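Local coordinates for CPXV018 protein (Cowpox virus, PDB 4PDC) that adopts an MHC class I-like fold and probably acts as a viral decoy ligand for the natural killer cell receptor NKG2D, at residues F6-L10 with F59-F63; D94-L98 with W117-E122. The protein carries 2 engineered substitutions. One frame throughout, in Å; residues are numbered along the deposited sequence.

Contact 1: residues F6-L10 with F59-F63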
# COMPACT_ATOMS: atom_id res chain seq x y z
N PHE E 6 -10.62 0.21 -14.35
CA PHE E 6 -9.33 0.44 -14.98
C PHE E 6 -9.10 -0.63 -16.04
O PHE E 6 -9.15 -1.81 -15.74
CB PHE E 6 -8.20 0.39 -13.95
CG PHE E 6 -8.29 1.45 -12.89
CD1 PHE E 6 -9.13 1.29 -11.81
CD2 PHE E 6 -7.52 2.59 -12.98
CE1 PHE E 6 -9.21 2.27 -10.83
CE2 PHE E 6 -7.59 3.57 -12.01
CZ PHE E 6 -8.44 3.40 -10.93
N ASN E 7 -8.87 -0.20 -17.28
CA ASN E 7 -8.60 -1.14 -18.37
C ASN E 7 -7.18 -0.98 -18.90
O ASN E 7 -6.88 -0.02 -19.62
CB ASN E 7 -9.61 -0.94 -19.50
CG ASN E 7 -9.56 -2.07 -20.53
OD1 ASN E 7 -9.13 -1.88 -21.66
ND2 ASN E 7 -9.98 -3.26 -20.11
N PHE E 8 -6.31 -1.91 -18.52
CA PHE E 8 -4.92 -1.91 -18.96
C PHE E 8 -4.77 -2.73 -20.22
O PHE E 8 -5.21 -3.87 -20.28
CB PHE E 8 -4.01 -2.48 -17.87
CG PHE E 8 -4.04 -1.71 -16.59
CD1 PHE E 8 -5.05 -1.92 -15.67
CD2 PHE E 8 -3.05 -0.79 -16.30
CE1 PHE E 8 -5.08 -1.21 -14.48
CE2 PHE E 8 -3.07 -0.08 -15.11
CZ PHE E 8 -4.09 -0.29 -14.21
N ASN E 9 -4.13 -2.15 -21.24
CA ASN E 9 -3.87 -2.87 -22.48
C ASN E 9 -2.42 -2.74 -22.92
O ASN E 9 -1.88 -1.63 -22.97
CB ASN E 9 -4.79 -2.39 -23.59
CG ASN E 9 -4.63 -3.19 -24.87
OD1 ASN E 9 -4.91 -4.39 -24.89
ND2 ASN E 9 -4.20 -2.53 -25.93
N LEU E 10 -1.80 -3.87 -23.22
CA LEU E 10 -0.48 -3.92 -23.82
C LEU E 10 -0.57 -4.66 -25.14
O LEU E 10 -0.81 -5.87 -25.17
CB LEU E 10 0.53 -4.60 -22.88
CG LEU E 10 1.96 -4.72 -23.42
CD1 LEU E 10 2.57 -3.36 -23.68
CD2 LEU E 10 2.83 -5.52 -22.46
N PHE E 59 0.38 3.62 -13.28
CA PHE E 59 0.22 3.07 -14.62
C PHE E 59 1.58 2.81 -15.27
O PHE E 59 1.80 1.74 -15.84
CB PHE E 59 -0.63 4.01 -15.49
CG PHE E 59 -2.06 4.14 -15.04
CD1 PHE E 59 -2.56 3.37 -13.99
CD2 PHE E 59 -2.91 5.05 -15.65
CE1 PHE E 59 -3.88 3.50 -13.57
CE2 PHE E 59 -4.23 5.19 -15.23
CZ PHE E 59 -4.71 4.41 -14.19
N SER E 60 2.49 3.78 -15.19
CA SER E 60 3.81 3.62 -15.78
C SER E 60 4.53 2.41 -15.17
O SER E 60 5.11 1.59 -15.89
CB SER E 60 4.66 4.88 -15.58
OG SER E 60 4.07 5.99 -16.24
N GLU E 61 4.47 2.30 -13.85
CA GLU E 61 5.10 1.18 -13.15
C GLU E 61 4.44 -0.15 -13.50
O GLU E 61 5.12 -1.17 -13.59
CB GLU E 61 5.04 1.41 -11.63
CG GLU E 61 5.87 2.60 -11.15
CD GLU E 61 7.37 2.36 -11.22
OE1 GLU E 61 7.78 1.21 -11.51
OE2 GLU E 61 8.13 3.31 -10.97
N PHE E 62 3.13 -0.15 -13.70
CA PHE E 62 2.41 -1.36 -14.09
C PHE E 62 3.04 -2.00 -15.32
O PHE E 62 3.23 -3.22 -15.37
CB PHE E 62 0.93 -1.06 -14.36
CG PHE E 62 0.14 -2.25 -14.86
CD1 PHE E 62 -0.51 -3.08 -13.97
CD2 PHE E 62 0.06 -2.53 -16.22
CE1 PHE E 62 -1.24 -4.18 -14.43
CE2 PHE E 62 -0.67 -3.62 -16.68
CZ PHE E 62 -1.31 -4.44 -15.78
N PHE E 63 3.38 -1.18 -16.30
CA PHE E 63 3.96 -1.68 -17.54
C PHE E 63 5.46 -1.95 -17.41
O PHE E 63 5.96 -2.94 -17.94
CB PHE E 63 3.70 -0.70 -18.68
CG PHE E 63 2.26 -0.63 -19.09
CD1 PHE E 63 1.68 -1.66 -19.80
CD2 PHE E 63 1.49 0.48 -18.77
CE1 PHE E 63 0.35 -1.60 -20.19
CE2 PHE E 63 0.16 0.54 -19.15
CZ PHE E 63 -0.41 -0.50 -19.86
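Phe62 carries its CG anti to the backbone N (chi1 176°), whereas Phe8 and Phe59 hold theirs anti to the carbonyl carbon, and these torsions bring three phenylalanine rings together between strand 6-10 and helix 59-63. The arrangement belongs to the MHC class I-like platform, in which helices lie across an antiparallel sheet; here the segment axes come within 10.4 Å of each other. The Phe8 ring sits at the middle of an aromatic cluster. It stacks face to face with Phe62, centroids 4.2 Å apart and planes at 28°, displaced so that CD2 of Phe8 lies over one face of the Phe62 ring near its rim. Toward Phe59 the same ring turns an edge, in an offset edge-to-face pair with planes at 86°, and Phe8 CE2 approaches Phe59 CD1 to 3.7 Å. Phe59 CZ comes to the edge of the Phe6 ring, 3.6 Å from Phe6 CD2, without either ring stacking on the other. Tyr55 packs on both Phe6 and Phe59, and Arg124 adds a cation-pi contact to Phe62. No hydrogen bond links the two segments, and the contact is almost wholly apolar. At the far end, Phe63 presents its edge to Leu10, CE1 lying 4.0 Å from Leu10 CB, and the same CE1 comes within 3.6 Å of Asn9 O.

Contact 2: residues D94-L98 with W117-E122. Engineered in segment 94-98: Asp96 (natural residue Phe).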
# COMPACT_ATOMS: atom_id res chain seq x y z
N ASP E 94 -14.07 -6.92 -9.27
CA ASP E 94 -14.12 -7.77 -10.44
C ASP E 94 -12.85 -7.55 -11.24
O ASP E 94 -12.38 -6.42 -11.37
CB ASP E 94 -15.36 -7.44 -11.29
CG ASP E 94 -15.53 -8.39 -12.46
OD1 ASP E 94 -15.03 -9.53 -12.37
OD2 ASP E 94 -16.17 -7.99 -13.46
N GLN E 95 -12.27 -8.62 -11.76
CA GLN E 95 -11.11 -8.48 -12.63
C GLN E 95 -11.10 -9.56 -13.70
O GLN E 95 -11.51 -10.70 -13.46
CB GLN E 95 -9.80 -8.50 -11.83
CG GLN E 95 -9.51 -9.79 -11.08
CD GLN E 95 -8.18 -9.76 -10.34
OE1 GLN E 95 -7.58 -8.69 -10.15
NE2 GLN E 95 -7.71 -10.92 -9.91
N ASP E 96 -10.64 -9.17 -14.89
CA ASP E 96 -10.59 -10.06 -16.04
C ASP E 96 -9.23 -9.96 -16.70
O ASP E 96 -8.58 -8.92 -16.66
CB ASP E 96 -11.68 -9.71 -17.05
CG ASP E 96 -13.08 -9.95 -16.52
OD1 ASP E 96 -13.28 -10.97 -15.83
OD2 ASP E 96 -13.97 -9.11 -16.78
N TYR E 97 -8.82 -11.06 -17.32
CA TYR E 97 -7.60 -11.13 -18.11
C TYR E 97 -7.94 -11.58 -19.52
O TYR E 97 -8.61 -12.60 -19.68
CB TYR E 97 -6.59 -12.10 -17.49
CG TYR E 97 -6.33 -11.90 -16.02
CD1 TYR E 97 -7.18 -12.45 -15.06
CD2 TYR E 97 -5.21 -11.20 -15.58
CE1 TYR E 97 -6.94 -12.28 -13.71
CE2 TYR E 97 -4.96 -11.03 -14.23
CZ TYR E 97 -5.83 -11.58 -13.30
OH TYR E 97 -5.58 -11.41 -11.96
N LEU E 98 -7.48 -10.84 -20.52
CA LEU E 98 -7.71 -11.20 -21.92
C LEU E 98 -6.39 -11.39 -22.66
O LEU E 98 -5.47 -10.58 -22.52
CB LEU E 98 -8.54 -10.14 -22.66
CG LEU E 98 -9.81 -9.61 -22.01
CD1 LEU E 98 -10.37 -8.46 -22.84
CD2 LEU E 98 -10.83 -10.71 -21.89
N TRP E 117 1.52 -12.47 -17.47
CA TRP E 117 0.50 -11.43 -17.41
C TRP E 117 -0.59 -11.81 -16.42
O TRP E 117 -1.05 -10.98 -15.64
CB TRP E 117 -0.09 -11.22 -18.81
CG TRP E 117 -1.11 -10.12 -18.90
CD1 TRP E 117 -2.47 -10.26 -18.87
CD2 TRP E 117 -0.86 -8.72 -19.05
NE1 TRP E 117 -3.08 -9.03 -18.99
CE2 TRP E 117 -2.11 -8.07 -19.10
CE3 TRP E 117 0.31 -7.95 -19.14
CZ2 TRP E 117 -2.23 -6.69 -19.25
CZ3 TRP E 117 0.18 -6.58 -19.29
CH2 TRP E 117 -1.07 -5.96 -19.34
N LEU E 118 -0.98 -13.08 -16.44
CA LEU E 118 -2.03 -13.60 -15.57
C LEU E 118 -1.61 -13.60 -14.11
O LEU E 118 -2.40 -13.26 -13.23
CB LEU E 118 -2.41 -15.02 -16.00
CG LEU E 118 -3.43 -15.77 -15.13
CD1 LEU E 118 -4.79 -15.09 -15.17
CD2 LEU E 118 -3.56 -17.22 -15.57
N THR E 119 -0.36 -13.98 -13.85
CA THR E 119 0.09 -14.15 -12.48
C THR E 119 0.68 -12.88 -11.86
O THR E 119 0.99 -12.88 -10.67
CB THR E 119 1.14 -15.26 -12.36
OG1 THR E 119 2.31 -14.92 -13.12
CG2 THR E 119 0.58 -16.58 -12.87
N THR E 120 0.83 -11.81 -12.64
CA THR E 120 1.49 -10.60 -12.13
C THR E 120 0.71 -9.29 -12.28
O THR E 120 1.09 -8.28 -11.70
CB THR E 120 2.85 -10.36 -12.82
OG1 THR E 120 2.65 -9.99 -14.19
CG2 THR E 120 3.73 -11.59 -12.72
N SER E 121 -0.37 -9.30 -13.07
CA SER E 121 -1.10 -8.06 -13.33
C SER E 121 -1.69 -7.44 -12.05
O SER E 121 -1.47 -6.26 -11.77
CB SER E 121 -2.20 -8.30 -14.35
OG SER E 121 -1.66 -8.33 -15.66
N GLU E 122 -2.44 -8.24 -11.29
CA GLU E 122 -3.03 -7.75 -10.04
C GLU E 122 -1.93 -7.26 -9.10
O GLU E 122 -2.03 -6.18 -8.52
CB GLU E 122 -3.86 -8.84 -9.37
CG GLU E 122 -4.60 -8.37 -8.12
CD GLU E 122 -5.46 -9.45 -7.49
OE1 GLU E 122 -5.49 -10.58 -8.02
OE2 GLU E 122 -6.09 -9.17 -6.45
O HOH W 1 -2.77 -11.08 -11.58
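Tyr97 and Leu118 form the dense part of this contact between strand 94-98 and helix 117-122. Leu118, whose CG points away from the backbone N (chi1 176°), brings one methyl squarely over the ring face of Tyr97, a CH-pi contact with CD1 3.6 Å from the ring centroid. Ser121 CB also meets the edge of the ring, 3.9 Å from Tyr97 CE2. In the helix, Trp117 O accepts from both Ser121 N and Ser121 OG, which approach from opposite faces of the carbonyl plane; Ser121 OG also lies over the Trp117 ring.

The other end is polar and more open, built from the partly exposed Gln95 and Glu122. Gln95 NE2 donates to Glu122 OE1 at 2.9 Å with an N-H...O angle of 158°; the acceptor lies near the amide plane but is met from above the carboxylate plane, the two planes being 86° apart. Tyr80 hydrogen-bonds to Gln95 OE1, and Lys126 forms a salt bridge with Glu122 OE2, so the amide and the carboxylate each have two partners. Between the two regions a water bonds to Tyr97 OH (2.9 Å), donates to Leu118 O (2.8 Å) and accepts from Glu122 N (2.9 Å). Leu118 O and Glu122 N stand 5.4 Å apart, too far for a direct helical bond. The water therefore replaces one turn-to-turn link of the helix, and the tyrosine hydroxyl ties that irregular turn to the sheet.

In the fold
Both segments of contact 1 precede those of contact 2 in the sequence, and the contact centres lie about 11 Å apart. Both place a helix against the same antiparallel sheet: helix 51-64 on strand 2-13, helix 113-126 on strand 90-99, with strand 75-87 running between those two strands. The contacts meet directly where Phe62 CE2 packs 3.6 Å from Trp117 CH2, so the two contacts pack against each other over the sheet, consistent with an MHC class I-like platform. Contact 1 is the more central and touches no other protein chain. At contact 2, Thr119 and Thr120 point away from the strand and engage another protein chain, placing that helix between the sheet and the bound partner.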